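PDB 5GXX: glucanase from Clostridium thermocellum, which probably hydrolyses internal beta-1,4-glucosidic bonds of cellulose as a family 9 endoglucanase of the cellulosome. Local coordinates for residues 52-57 with 362-367; 9-14 with 421-426; 512-517 with 533-538; 288-293 with 394-399; 500-505 with 556-561. The protein carries 1 engineered substitution. One frame throughout, in Å; residues are numbered along the deposited sequence.

Contact 1: residues 52-57 with 362-367; sequences GDHVKF and HHRTAH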
# COMPACT_ATOMS: atom_id res chain seq x y z
N GLY A 52 0.80 16.91 28.23
CA GLY A 52 -0.24 16.40 27.34
C GLY A 52 0.13 15.08 26.71
O GLY A 52 -0.48 14.65 25.73
N ASP A 53 1.11 14.44 27.35
CA ASP A 53 1.66 13.15 26.97
C ASP A 53 1.32 12.09 28.00
O ASP A 53 0.48 12.29 28.88
CB ASP A 53 3.19 13.27 26.81
CG ASP A 53 3.89 13.65 28.10
OD1 ASP A 53 3.18 14.03 29.06
OD2 ASP A 53 5.15 13.54 28.16
N HIS A 54 1.97 10.94 27.92
CA HIS A 54 1.65 9.86 28.84
C HIS A 54 2.88 9.28 29.56
O HIS A 54 2.84 8.18 30.11
CB HIS A 54 0.79 8.79 28.15
CG HIS A 54 -0.47 9.35 27.57
ND1 HIS A 54 -0.67 9.54 26.23
CD2 HIS A 54 -1.57 9.87 28.19
CE1 HIS A 54 -1.84 10.11 26.03
NE2 HIS A 54 -2.41 10.32 27.20
N VAL A 55 3.96 10.04 29.59
CA VAL A 55 5.14 9.63 30.33
C VAL A 55 4.99 10.01 31.80
O VAL A 55 4.43 11.06 32.12
CB VAL A 55 6.41 10.30 29.77
CG1 VAL A 55 7.67 9.78 30.50
CG2 VAL A 55 6.54 10.02 28.29
N LYS A 56 5.47 9.14 32.69
CA LYS A 56 5.64 9.48 34.10
C LYS A 56 7.11 9.86 34.29
O LYS A 56 8.02 9.02 34.28
CB LYS A 56 5.16 8.34 35.01
CG LYS A 56 3.74 7.84 34.73
CD LYS A 56 3.36 6.73 35.71
CE LYS A 56 2.10 6.04 35.27
NZ LYS A 56 1.80 4.95 36.24
N PHE A 57 7.36 11.17 34.41
CA PHE A 57 8.70 11.71 34.61
C PHE A 57 8.83 12.11 36.07
O PHE A 57 8.27 13.12 36.48
CB PHE A 57 8.94 12.98 33.77
CG PHE A 57 9.22 12.74 32.31
CD1 PHE A 57 10.40 12.13 31.90
CD2 PHE A 57 8.38 13.27 31.33
CE1 PHE A 57 10.68 11.99 30.54
CE2 PHE A 57 8.64 13.14 29.96
CZ PHE A 57 9.82 12.49 29.56
N HIS A 362 -2.28 21.72 24.17
CA HIS A 362 -1.52 20.62 23.56
C HIS A 362 -1.62 19.40 24.46
O HIS A 362 -0.70 19.05 25.19
CB HIS A 362 -0.06 21.08 23.36
CG HIS A 362 0.74 20.20 22.45
ND1 HIS A 362 0.68 20.27 21.07
CD2 HIS A 362 1.64 19.23 22.74
CE1 HIS A 362 1.52 19.38 20.55
NE2 HIS A 362 2.10 18.73 21.54
N HIS A 363 -2.78 18.75 24.43
CA HIS A 363 -3.09 17.70 25.41
C HIS A 363 -3.89 16.62 24.69
O HIS A 363 -5.01 16.85 24.21
CB HIS A 363 -3.87 18.28 26.60
CG HIS A 363 -4.00 17.34 27.75
ND1 HIS A 363 -4.88 16.27 27.74
CD2 HIS A 363 -3.38 17.31 28.95
CE1 HIS A 363 -4.78 15.62 28.88
NE2 HIS A 363 -3.88 16.23 29.64
N ARG A 364 -3.29 15.44 24.60
CA ARG A 364 -3.84 14.35 23.78
C ARG A 364 -5.20 13.84 24.23
O ARG A 364 -6.13 13.71 23.44
CB ARG A 364 -2.84 13.19 23.81
CG ARG A 364 -1.66 13.41 22.86
CD ARG A 364 -0.51 12.51 23.26
NE ARG A 364 0.72 12.69 22.47
CZ ARG A 364 1.63 13.62 22.71
NH1 ARG A 364 1.48 14.49 23.70
NH2 ARG A 364 2.71 13.71 21.93
N THR A 365 -5.31 13.58 25.53
CA THR A 365 -6.52 12.94 26.01
C THR A 365 -7.66 13.94 26.11
O THR A 365 -8.81 13.56 25.86
CB THR A 365 -6.25 12.17 27.32
OG1 THR A 365 -5.26 11.17 27.06
CG2 THR A 365 -7.51 11.45 27.81
N ALA A 366 -7.36 15.21 26.37
CA ALA A 366 -8.43 16.21 26.36
C ALA A 366 -8.95 16.46 24.94
O ALA A 366 -10.12 16.81 24.74
CB ALA A 366 -7.97 17.52 26.98
N HIS A 367 -8.08 16.29 23.95
CA HIS A 367 -8.42 16.47 22.55
C HIS A 367 -9.42 15.40 22.09
O HIS A 367 -10.48 15.75 21.54
CB HIS A 367 -7.14 16.45 21.72
CG HIS A 367 -7.36 16.57 20.24
ND1 HIS A 367 -6.53 15.97 19.32
CD2 HIS A 367 -8.31 17.22 19.53
CE1 HIS A 367 -6.96 16.24 18.10
NE2 HIS A 367 -8.04 17.00 18.20
O HOH W 1 -3.03 13.21 27.37
O HOH W 2 1.95 18.17 25.97
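Arg364 lies along the carbonyl of Gly52 and meets it at almost every step. Arg364 CB sits 3.4 Å from Gly52 O and 3.9 Å from His54 CE1; CG and CD stay beside the same oxygen, and CD also touches His54 CE1. The chain is extended from CG to NE (chi3 -177°), then turns at chi4 (84°), which swings Arg364 NH1 back onto Gly52 O at 2.8 Å. That oxygen lies in the guanidinium plane, yet NH1 stands above the carbonyl plane; Arg364 N comes to Gly52 O in the carbonyl plane, on a lone pair, at 3.1 Å. NE is held by Trp121 O. Beside this grip, His54 NE2 and Thr365 OG1 share a hydrogen bond of 3.0 Å at the imidazole edge, and Thr365 OG1 also takes Ala125 N. Gly52 CA packs 3.6 Å from His363 CD2; His363, the N-cap of helix 364-367, accepts from Ala366 N through ND1 and bonds Gln21 OE1 through NE2. Asp53 OD2 is hydrogen-bonded to His119 NE2, and the Asp53 side chain is about 5 Å from a bound Tris, possibly marking a pocket. Two Arg364 donors hold the chain at Gly52 near that site; the charged guanidinium would probably polarise the carbonyl more than the backbone N-H does.

Contact 2: residues 9-14 with 421-426; sequences EALQKA and ALCRLT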
# COMPACT_ATOMS: atom_id res chain seq x y z
N GLU A 9 -12.52 29.93 42.45
CA GLU A 9 -12.87 29.14 41.27
C GLU A 9 -11.62 28.77 40.48
O GLU A 9 -11.49 27.64 40.02
CB GLU A 9 -13.86 29.87 40.36
CG GLU A 9 -14.30 29.05 39.14
CD GLU A 9 -15.09 29.88 38.15
OE1 GLU A 9 -15.89 30.72 38.61
OE2 GLU A 9 -14.94 29.68 36.93
N ALA A 10 -10.69 29.71 40.33
CA ALA A 10 -9.41 29.39 39.69
C ALA A 10 -8.70 28.24 40.41
O ALA A 10 -8.18 27.30 39.79
CB ALA A 10 -8.54 30.62 39.67
N LEU A 11 -8.66 28.31 41.74
CA LEU A 11 -8.05 27.25 42.54
C LEU A 11 -8.73 25.90 42.36
O LEU A 11 -8.03 24.88 42.18
CB LEU A 11 -8.08 27.65 44.01
CG LEU A 11 -7.54 26.60 44.99
CD1 LEU A 11 -6.06 26.34 44.70
CD2 LEU A 11 -7.76 27.08 46.43
N GLN A 12 -10.06 25.91 42.43
CA GLN A 12 -10.89 24.74 42.23
C GLN A 12 -10.56 24.06 40.90
O GLN A 12 -10.36 22.84 40.85
CB GLN A 12 -12.37 25.17 42.28
CG GLN A 12 -13.40 24.11 41.89
CD GLN A 12 -14.79 24.70 41.78
OE1 GLN A 12 -14.95 25.83 41.29
NE2 GLN A 12 -15.80 23.96 42.23
N LYS A 13 -10.43 24.85 39.84
CA LYS A 13 -10.12 24.31 38.53
C LYS A 13 -8.67 23.85 38.43
O LYS A 13 -8.40 22.78 37.88
CB LYS A 13 -10.52 25.30 37.43
CG LYS A 13 -12.03 25.38 37.34
CD LYS A 13 -12.52 26.48 36.40
CE LYS A 13 -14.05 26.37 36.30
NZ LYS A 13 -14.61 27.38 35.38
N ALA A 14 -7.77 24.65 38.99
CA ALA A 14 -6.34 24.35 38.94
C ALA A 14 -5.98 23.04 39.64
O ALA A 14 -5.07 22.34 39.20
CB ALA A 14 -5.50 25.53 39.47
N ALA A 421 0.08 29.94 44.78
CA ALA A 421 -0.31 31.35 44.67
C ALA A 421 -1.81 31.62 44.70
O ALA A 421 -2.26 32.59 45.32
CB ALA A 421 0.36 31.93 43.44
N LEU A 422 -2.61 30.75 44.06
CA LEU A 422 -4.07 30.87 44.15
C LEU A 422 -4.56 30.60 45.58
O LEU A 422 -5.50 31.25 46.05
CB LEU A 422 -4.78 29.96 43.15
CG LEU A 422 -4.56 30.28 41.67
CD1 LEU A 422 -5.07 29.13 40.78
CD2 LEU A 422 -5.23 31.61 41.31
N CYS A 423 -3.93 29.65 46.26
CA CYS A 423 -4.24 29.46 47.69
C CYS A 423 -4.06 30.77 48.47
O CYS A 423 -4.94 31.14 49.25
CB CYS A 423 -3.36 28.39 48.33
SG CYS A 423 -3.80 26.71 47.86
N ARG A 424 -2.94 31.46 48.28
CA ARG A 424 -2.71 32.73 48.96
C ARG A 424 -3.79 33.76 48.62
O ARG A 424 -4.30 34.47 49.51
CB ARG A 424 -1.33 33.28 48.59
CG ARG A 424 -1.00 34.64 49.20
CD ARG A 424 -1.18 34.65 50.72
NE ARG A 424 -0.73 35.94 51.25
CZ ARG A 424 -1.43 37.07 51.13
NH1 ARG A 424 -2.63 37.10 50.54
NH2 ARG A 424 -0.92 38.20 51.61
N LEU A 425 -4.16 33.86 47.34
CA LEU A 425 -5.10 34.89 46.94
C LEU A 425 -6.53 34.60 47.39
O LEU A 425 -7.25 35.51 47.79
CB LEU A 425 -4.99 35.16 45.44
CG LEU A 425 -3.76 36.01 45.12
CD1 LEU A 425 -3.31 35.80 43.68
CD2 LEU A 425 -3.99 37.50 45.44
N THR A 426 -6.94 33.34 47.34
CA THR A 426 -8.29 33.03 47.81
C THR A 426 -8.36 33.15 49.33
O THR A 426 -9.39 33.58 49.86
CB THR A 426 -8.82 31.67 47.31
OG1 THR A 426 -10.23 31.59 47.56
CG2 THR A 426 -8.14 30.52 48.01
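Leu11 and Leu422 form the centre of a buried helix-helix contact of mainly apolar side chains, with no hydrogen bond across it, in the family 9 catalytic domain, where helix 7-20 near the start of the chain packs on helix 412-429, some four hundred residues later. The two segments run nearly antiparallel, with 152° between their directions and axes 9.2 Å apart at closest approach. The leucines slide past each other in opposite directions, Leu11 CB and Leu422 CB 4.1 Å apart. With chi1 at 177°, the Leu11 fork points across to helix 412-429 and splits: Leu11 CD1 reaches Cys423 SG at 3.9 Å, Leu11 CD2 meets Thr426 CG2 at 3.8 Å. The Thr426 and Leu11 side chains cross at about a right angle, the threonine hydroxyl being engaged with Gly430 O. From the other helix, Leu422 spreads its methyls over the small residues of 9-14. Leu422 CD2 lies 3.8 Å from Ala10 CB, and Leu422 CD1 lies 3.7 Å from Ala10 O and 3.9 Å from Ala14 CB, so CD1 rests against both alanines, one turn apart, while CD2 meets Ala10 alone. Ile336 of helix 322-340 and Tyr7 also pack on Leu422. On another side of helix 7-20, Lys13 NZ and Glu9 OE2 make a salt bridge. Antiparallel pairing of helices distant in sequence, here the first with the last of the domain, is consistent with closure of the (alpha/alpha)6 barrel known for family 9 glycoside hydrolases.

Contact 3: residues 512-517 with 533-538; sequences GMDVEI and SYIDGT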
# COMPACT_ATOMS: atom_id res chain seq x y z
N GLY A 512 -6.32 -8.33 9.83
CA GLY A 512 -6.17 -8.34 11.28
C GLY A 512 -7.45 -8.13 12.06
O GLY A 512 -7.42 -7.96 13.28
N MET A 513 -8.58 -8.12 11.37
CA MET A 513 -9.88 -7.95 12.02
C MET A 513 -10.66 -9.26 11.92
O MET A 513 -11.41 -9.48 10.96
CB MET A 513 -10.65 -6.76 11.43
CG MET A 513 -9.92 -5.41 11.54
SD MET A 513 -9.70 -4.89 13.26
CE MET A 513 -9.05 -3.23 13.06
N ASP A 514 -10.42 -10.16 12.88
CA ASP A 514 -11.06 -11.48 12.92
C ASP A 514 -12.58 -11.30 12.99
O ASP A 514 -13.08 -10.71 13.96
CB ASP A 514 -10.53 -12.24 14.15
CG ASP A 514 -10.95 -13.71 14.20
OD1 ASP A 514 -10.97 -14.41 13.16
OD2 ASP A 514 -11.22 -14.20 15.32
N VAL A 515 -13.32 -11.77 11.98
CA VAL A 515 -14.73 -11.45 11.82
C VAL A 515 -15.54 -12.67 11.37
O VAL A 515 -15.05 -13.54 10.65
CB VAL A 515 -14.92 -10.29 10.81
CG1 VAL A 515 -14.46 -10.70 9.41
CG2 VAL A 515 -16.35 -9.77 10.77
N GLU A 516 -16.79 -12.74 11.80
CA GLU A 516 -17.74 -13.71 11.27
C GLU A 516 -19.03 -13.02 10.86
O GLU A 516 -19.38 -11.95 11.38
CB GLU A 516 -17.97 -14.87 12.24
CG GLU A 516 -18.53 -14.43 13.57
CD GLU A 516 -19.09 -15.55 14.44
OE1 GLU A 516 -19.37 -16.66 13.94
OE2 GLU A 516 -19.29 -15.28 15.64
N ILE A 517 -19.70 -13.61 9.88
CA ILE A 517 -21.03 -13.17 9.46
C ILE A 517 -21.99 -14.30 9.73
O ILE A 517 -21.73 -15.44 9.33
CB ILE A 517 -21.10 -12.75 7.97
CG1 ILE A 517 -20.01 -11.74 7.61
CG2 ILE A 517 -22.49 -12.18 7.67
CD1 ILE A 517 -20.04 -11.30 6.15
N SER A 533 -19.90 -9.94 13.41
CA SER A 533 -19.27 -9.94 14.73
C SER A 533 -17.75 -9.89 14.64
O SER A 533 -17.15 -10.67 13.89
CB SER A 533 -19.65 -11.22 15.51
OG SER A 533 -21.06 -11.26 15.73
N TYR A 534 -17.11 -9.01 15.40
CA TYR A 534 -15.65 -8.98 15.49
C TYR A 534 -15.29 -9.66 16.78
O TYR A 534 -15.69 -9.22 17.86
CB TYR A 534 -15.10 -7.56 15.43
CG TYR A 534 -15.22 -7.03 14.03
CD1 TYR A 534 -14.23 -7.31 13.08
CD2 TYR A 534 -16.34 -6.31 13.63
CE1 TYR A 534 -14.35 -6.85 11.78
CE2 TYR A 534 -16.47 -5.85 12.32
CZ TYR A 534 -15.47 -6.13 11.40
OH TYR A 534 -15.59 -5.66 10.11
N ILE A 535 -14.56 -10.76 16.65
CA ILE A 535 -14.32 -11.66 17.77
C ILE A 535 -13.42 -10.98 18.80
O ILE A 535 -13.66 -11.09 20.01
CB ILE A 535 -13.70 -12.99 17.29
CG1 ILE A 535 -14.66 -13.77 16.38
CG2 ILE A 535 -13.21 -13.81 18.47
CD1 ILE A 535 -16.07 -13.99 16.89
N ASP A 536 -12.41 -10.26 18.33
CA ASP A 536 -11.68 -9.39 19.23
C ASP A 536 -11.86 -7.93 18.84
O ASP A 536 -10.97 -7.31 18.24
CB ASP A 536 -10.20 -9.76 19.31
CG ASP A 536 -9.44 -8.95 20.35
OD1 ASP A 536 -10.06 -8.14 21.08
OD2 ASP A 536 -8.20 -9.08 20.39
N GLY A 537 -13.01 -7.39 19.21
CA GLY A 537 -13.30 -6.02 18.87
C GLY A 537 -12.36 -5.00 19.48
O GLY A 537 -12.43 -3.85 19.09
N THR A 538 -11.50 -5.37 20.43
CA THR A 538 -10.60 -4.37 21.00
C THR A 538 -9.59 -3.88 19.96
O THR A 538 -8.96 -2.83 20.14
CB THR A 538 -9.82 -4.85 22.24
OG1 THR A 538 -8.89 -5.87 21.85
CG2 THR A 538 -10.77 -5.38 23.32
O HOH W 3 -11.94 -9.08 15.79
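Val515 and Tyr534 form a non-hydrogen-bonded antiparallel pair, and Glu516 and Ser533 the hydrogen-bonded pair next to it, near the open end of the hairpin of strands 515-524 and 527-534. Glu516 N gives to Ser533 O at 3.0 Å, Ser533 N to Glu516 O at 2.9 Å, and Ile535 N to Asp514 O at 3.1 Å; water 3 joins Asp514 O to Asp536 N just beyond. On the face of Val515 and Tyr534 the two side chains lie side by side. The chi1 of Val515 (65°) sets its CG2 over one face of the Tyr534 ring, 3.9 Å from the centroid and 19° off the normal, a CH-pi contact offset toward the rim. Met513 CB meets the same ring obliquely, 3.7 Å from Tyr534 CE1. The opposite face carries Glu516 and Ser533, with Glu516 CG 3.9 Å from Ser533 CB. Next to it, Ile535 is met by two carboxylates: Asp514 OD2 is 3.4 Å from Ile535 CB, and the Glu516 and Ile535 side chains cross at about a right angle, OE2 touching CD1. Both acids turn to the second subunit, Glu516 OE2 in a salt bridge with its Lys503 and Asp514 OD1 in a hydrogen bond with its Thr505. Tyr534 and Met513 thus pack within the domain, both on Ala550 and Tyr534 also on Leu552, whereas the two acids give polar bonds to the second subunit, whose Thr505 also touches Val515.

Contact 4: residues 288-293 with 394-399; sequences YTPGGL and RDDSYE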
# COMPACT_ATOMS: atom_id res chain seq x y z
N TYR A 288 10.68 41.62 30.81
CA TYR A 288 9.26 41.81 31.02
C TYR A 288 8.57 42.04 29.68
O TYR A 288 9.07 42.78 28.83
CB TYR A 288 8.99 43.04 31.89
CG TYR A 288 8.79 42.72 33.34
CD1 TYR A 288 9.87 42.60 34.22
CD2 TYR A 288 7.51 42.49 33.83
CE1 TYR A 288 9.66 42.31 35.57
CE2 TYR A 288 7.30 42.17 35.15
CZ TYR A 288 8.37 42.10 36.03
OH TYR A 288 8.10 41.77 37.34
N THR A 289 7.42 41.42 29.49
CA THR A 289 6.59 41.86 28.35
C THR A 289 6.03 43.27 28.61
O THR A 289 5.90 43.69 29.76
CB THR A 289 5.40 40.92 28.06
OG1 THR A 289 4.39 41.10 29.07
CG2 THR A 289 5.83 39.47 28.05
N PRO A 290 5.71 43.99 27.52
CA PRO A 290 5.13 45.32 27.73
C PRO A 290 3.83 45.25 28.51
O PRO A 290 3.51 46.18 29.25
CB PRO A 290 4.90 45.82 26.30
CG PRO A 290 5.98 45.15 25.49
CD PRO A 290 6.03 43.75 26.10
N GLY A 291 3.14 44.12 28.38
CA GLY A 291 1.89 43.87 29.11
C GLY A 291 2.04 43.51 30.58
O GLY A 291 1.03 43.33 31.26
N GLY A 292 3.27 43.39 31.08
CA GLY A 292 3.53 43.22 32.51
C GLY A 292 3.88 41.82 33.00
O GLY A 292 3.96 41.59 34.21
N LEU A 293 4.10 40.89 32.07
CA LEU A 293 4.46 39.52 32.44
C LEU A 293 5.97 39.39 32.55
O LEU A 293 6.68 39.71 31.60
CB LEU A 293 3.95 38.49 31.42
CG LEU A 293 4.40 37.04 31.58
CD1 LEU A 293 3.80 36.42 32.85
CD2 LEU A 293 3.95 36.24 30.36
N ARG A 394 7.31 37.00 24.12
CA ARG A 394 7.95 38.11 24.80
C ARG A 394 7.27 39.45 24.54
O ARG A 394 7.48 40.40 25.29
CB ARG A 394 9.42 38.18 24.38
CG ARG A 394 10.29 37.13 25.06
CD ARG A 394 11.71 37.07 24.49
NE ARG A 394 12.50 38.29 24.69
CZ ARG A 394 13.39 38.49 25.66
NH1 ARG A 394 13.63 37.55 26.58
NH2 ARG A 394 14.04 39.65 25.72
N ASP A 395 6.55 39.52 23.42
CA ASP A 395 5.80 40.71 23.03
C ASP A 395 4.30 40.58 23.35
O ASP A 395 3.47 41.33 22.80
CB ASP A 395 5.97 40.94 21.53
CG ASP A 395 5.50 39.78 20.68
OD1 ASP A 395 5.08 38.73 21.23
OD2 ASP A 395 5.58 39.88 19.43
N ASP A 396 3.96 39.65 24.24
CA ASP A 396 2.56 39.36 24.63
C ASP A 396 1.75 38.65 23.54
O ASP A 396 0.55 38.47 23.71
CB ASP A 396 1.79 40.61 25.10
CG ASP A 396 2.41 41.26 26.34
OD1 ASP A 396 2.31 40.70 27.45
OD2 ASP A 396 3.02 42.34 26.25
N SER A 397 2.39 38.22 22.45
CA SER A 397 1.63 37.61 21.37
C SER A 397 1.27 36.16 21.69
O SER A 397 1.99 35.42 22.35
CB SER A 397 2.35 37.72 20.02
OG SER A 397 3.48 36.87 20.01
N TYR A 398 0.14 35.74 21.15
CA TYR A 398 -0.40 34.41 21.42
C TYR A 398 -1.53 34.10 20.45
O TYR A 398 -2.33 34.98 20.12
CB TYR A 398 -0.86 34.34 22.89
CG TYR A 398 -1.64 33.09 23.24
CD1 TYR A 398 -0.98 31.94 23.64
CD2 TYR A 398 -3.02 33.04 23.09
CE1 TYR A 398 -1.70 30.77 23.95
CE2 TYR A 398 -3.74 31.89 23.36
CZ TYR A 398 -3.07 30.76 23.79
OH TYR A 398 -3.79 29.62 24.08
N GLU A 399 -1.57 32.84 20.04
CA GLU A 399 -2.75 32.28 19.35
C GLU A 399 -2.99 30.89 19.91
O GLU A 399 -2.05 30.11 20.13
CB GLU A 399 -2.53 32.20 17.84
CG GLU A 399 -2.38 33.53 17.11
CD GLU A 399 -3.63 34.39 17.06
OE1 GLU A 399 -4.75 33.88 17.29
OE2 GLU A 399 -3.49 35.60 16.77
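Asp396 reaches into the type I turn from Thr289 to Gly292 and grips it with both carboxylate oxygens. Thr289 OG1 donates to Asp396 OD1 at 2.7 Å, and Gly291 N donates to Asp396 OD2 at 2.8 Å. Each donor arrives on the syn side, tilted 29° and 24° out of the carboxylate plane respectively. The threonine hydroxyl sits between its backbone N and carbonyl carbon (chi1 74°), where Thr289 OG1 can give its proton to Asp396 and accept from Leu293 N at 3.0 Å. It is thus tied both to the far loop and to its own turn, which Gly292 N closes onto Thr289 O. A second partner of Asp396 OD1 is the hydroxyl of Tyr338, so this buried carboxylate has three partners, which would probably stabilise its negative charge. Pro290 CD lies 3.3 Å from Asp396 OD2, the ring and the acid sliding past each other in opposite directions; the proline nitrogen has no hydrogen to offer. Thr289 CG2 packs as closely, 3.3 Å from Arg394 O.

The other side is looser and more open to solvent, with Pro290, Arg394 and Asp395 exposed. Pro290 CD is 3.7 Å from Arg394 O. Asp395 turns back on its own loop, where OD1 accepts from Ser397 N, an Asx turn, and also from Ser397 OG.

Both loops belong to the catalytic domain, one between helices 263-276 and 301-318, the other leading toward helix 412-429. Leu293 of the first loop packs on Leu302 and Ala305 of helix 301-318; from helix 322-340, Tyr338 bonds Asp396 and Gln335 NE2 bonds Gly292 O.

Contact 5: residues 500-505 with 556-561; sequences DDIKVT and IAAPQG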
# COMPACT_ATOMS: atom_id res chain seq x y z
N ASP A 500 -32.97 -19.75 1.80
CA ASP A 500 -31.81 -20.52 1.35
C ASP A 500 -31.41 -20.26 -0.10
O ASP A 500 -30.40 -20.78 -0.56
CB ASP A 500 -31.94 -22.01 1.69
CG ASP A 500 -32.98 -22.75 0.85
OD1 ASP A 500 -33.60 -22.16 -0.06
OD2 ASP A 500 -33.17 -23.95 1.12
N ASP A 501 -32.18 -19.43 -0.82
CA ASP A 501 -31.84 -19.01 -2.17
C ASP A 501 -30.99 -17.75 -2.16
O ASP A 501 -30.51 -17.30 -3.20
CB ASP A 501 -33.09 -18.77 -3.02
CG ASP A 501 -33.83 -20.06 -3.33
OD1 ASP A 501 -33.16 -21.03 -3.75
OD2 ASP A 501 -35.07 -20.10 -3.15
N ILE A 502 -30.82 -17.17 -0.97
CA ILE A 502 -30.10 -15.90 -0.84
C ILE A 502 -28.71 -16.20 -0.30
O ILE A 502 -28.60 -16.86 0.73
CB ILE A 502 -30.82 -14.92 0.12
CG1 ILE A 502 -32.29 -14.70 -0.27
CG2 ILE A 502 -30.04 -13.61 0.26
CD1 ILE A 502 -32.58 -14.36 -1.74
N LYS A 503 -27.68 -15.75 -1.01
CA LYS A 503 -26.29 -16.07 -0.67
C LYS A 503 -25.55 -14.85 -0.12
O LYS A 503 -25.62 -13.77 -0.71
CB LYS A 503 -25.53 -16.61 -1.89
CG LYS A 503 -24.16 -17.21 -1.57
CD LYS A 503 -23.33 -17.53 -2.81
CE LYS A 503 -23.83 -18.75 -3.59
NZ LYS A 503 -23.48 -20.05 -2.96
N VAL A 504 -24.85 -15.04 1.00
CA VAL A 504 -23.98 -14.01 1.58
C VAL A 504 -22.53 -14.32 1.20
O VAL A 504 -22.03 -15.43 1.43
CB VAL A 504 -24.09 -13.96 3.12
CG1 VAL A 504 -23.30 -12.80 3.71
CG2 VAL A 504 -25.56 -13.89 3.55
N THR A 505 -21.86 -13.33 0.63
CA THR A 505 -20.46 -13.48 0.29
C THR A 505 -19.72 -12.22 0.74
O THR A 505 -20.34 -11.23 1.15
CB THR A 505 -20.24 -13.67 -1.22
OG1 THR A 505 -20.78 -12.55 -1.92
CG2 THR A 505 -20.90 -14.96 -1.72
N ILE A 556 -25.21 -9.61 -0.37
CA ILE A 556 -26.36 -10.48 -0.13
C ILE A 556 -27.07 -10.59 -1.48
O ILE A 556 -27.49 -9.58 -2.04
CB ILE A 556 -27.26 -9.87 0.97
CG1 ILE A 556 -26.44 -9.62 2.25
CG2 ILE A 556 -28.47 -10.76 1.24
CD1 ILE A 556 -27.02 -8.55 3.17
N ALA A 557 -27.15 -11.80 -2.02
CA ALA A 557 -27.52 -11.98 -3.43
C ALA A 557 -28.59 -13.05 -3.63
O ALA A 557 -28.48 -14.15 -3.10
CB ALA A 557 -26.29 -12.33 -4.27
N ALA A 558 -29.62 -12.68 -4.37
CA ALA A 558 -30.53 -13.65 -4.98
C ALA A 558 -29.82 -14.24 -6.20
O ALA A 558 -28.81 -13.70 -6.64
CB ALA A 558 -31.79 -12.96 -5.39
N PRO A 559 -30.34 -15.36 -6.74
CA PRO A 559 -29.66 -16.00 -7.87
C PRO A 559 -29.48 -15.07 -9.07
O PRO A 559 -30.35 -14.25 -9.34
CB PRO A 559 -30.58 -17.18 -8.19
CG PRO A 559 -31.19 -17.52 -6.87
CD PRO A 559 -31.44 -16.19 -6.23
N GLN A 560 -28.33 -15.17 -9.74
CA GLN A 560 -28.11 -14.42 -10.96
C GLN A 560 -29.22 -14.74 -11.96
O GLN A 560 -29.59 -15.90 -12.13
CB GLN A 560 -26.75 -14.78 -11.54
CG GLN A 560 -26.32 -13.93 -12.72
CD GLN A 560 -25.32 -14.68 -13.58
OE1 GLN A 560 -24.46 -15.39 -13.06
NE2 GLN A 560 -25.44 -14.53 -14.89
N GLY A 561 -29.75 -13.70 -12.59
CA GLY A 561 -30.84 -13.84 -13.55
C GLY A 561 -32.22 -13.54 -12.99
O GLY A 561 -33.14 -13.26 -13.74
O HOH W 4 -28.12 -17.06 -4.47
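Ile502 and Ile556 each hold CG2 anti to the backbone N, and that rotation brings the two methyls together at 3.4 Å, tighter than usual van der Waals contact. The two isoleucine side chains cross obliquely where strand 503-506 joins strand 549-557 in an antiparallel sheet of the C-terminal module, whose family is that of cellulose-binding domains and whose sheets suggest a beta-sandwich. The other branch of Ile502 bends at chi2 (-49°) to lay CD1 4.0 Å from Ala558 CB. Trp565 packs on both isoleucines, and Tyr485 and Met487 of strand 481-488 lie against Ile556, whose side chain is about 9 Å from a bound calcium ion. Lys503 and Ala557 form the hydrogen-bonded pair: Lys503 N to Ala557 O and Ala557 N to Lys503 O, both 2.8 Å. Val504 and Ile556 follow as the non-hydrogen-bonded pair. On the face of Lys503 and Ala557 the lysine chain bends away at chi3 and chi4, and its NZ makes a salt bridge with Glu516 of the second subunit. Beyond Lys503 and Ala557, Pro559 CD rests 3.4 Å from Asp501 O. There water 4 donates to two carbonyls at once, Asp501 O at 2.7 Å and Ala557 O at 3.2 Å.

How the contacts relate
Contacts 1, 2 and 4 belong to the catalytic domain, contacts 3 and 5 to the C-terminal beta module. Contact 1 is buried and polar, its centre about 5 Å from the chain's centre; contact 2, also buried, encloses it along the sequence and is mainly apolar, without hydrogen bonds across it. Contact 4 is partly exposed and rests on a carboxylate between loops, its segments alternating with those of contact 1. Contacts 3 and 5 both pair antiparallel strands and touch directly within the chain; the two meet again across the dimer, each in the other copy. Chemistry thus follows place: packed helices or a doubly held carbonyl inside, carboxylates and a lysine toward loops and the partner subunit.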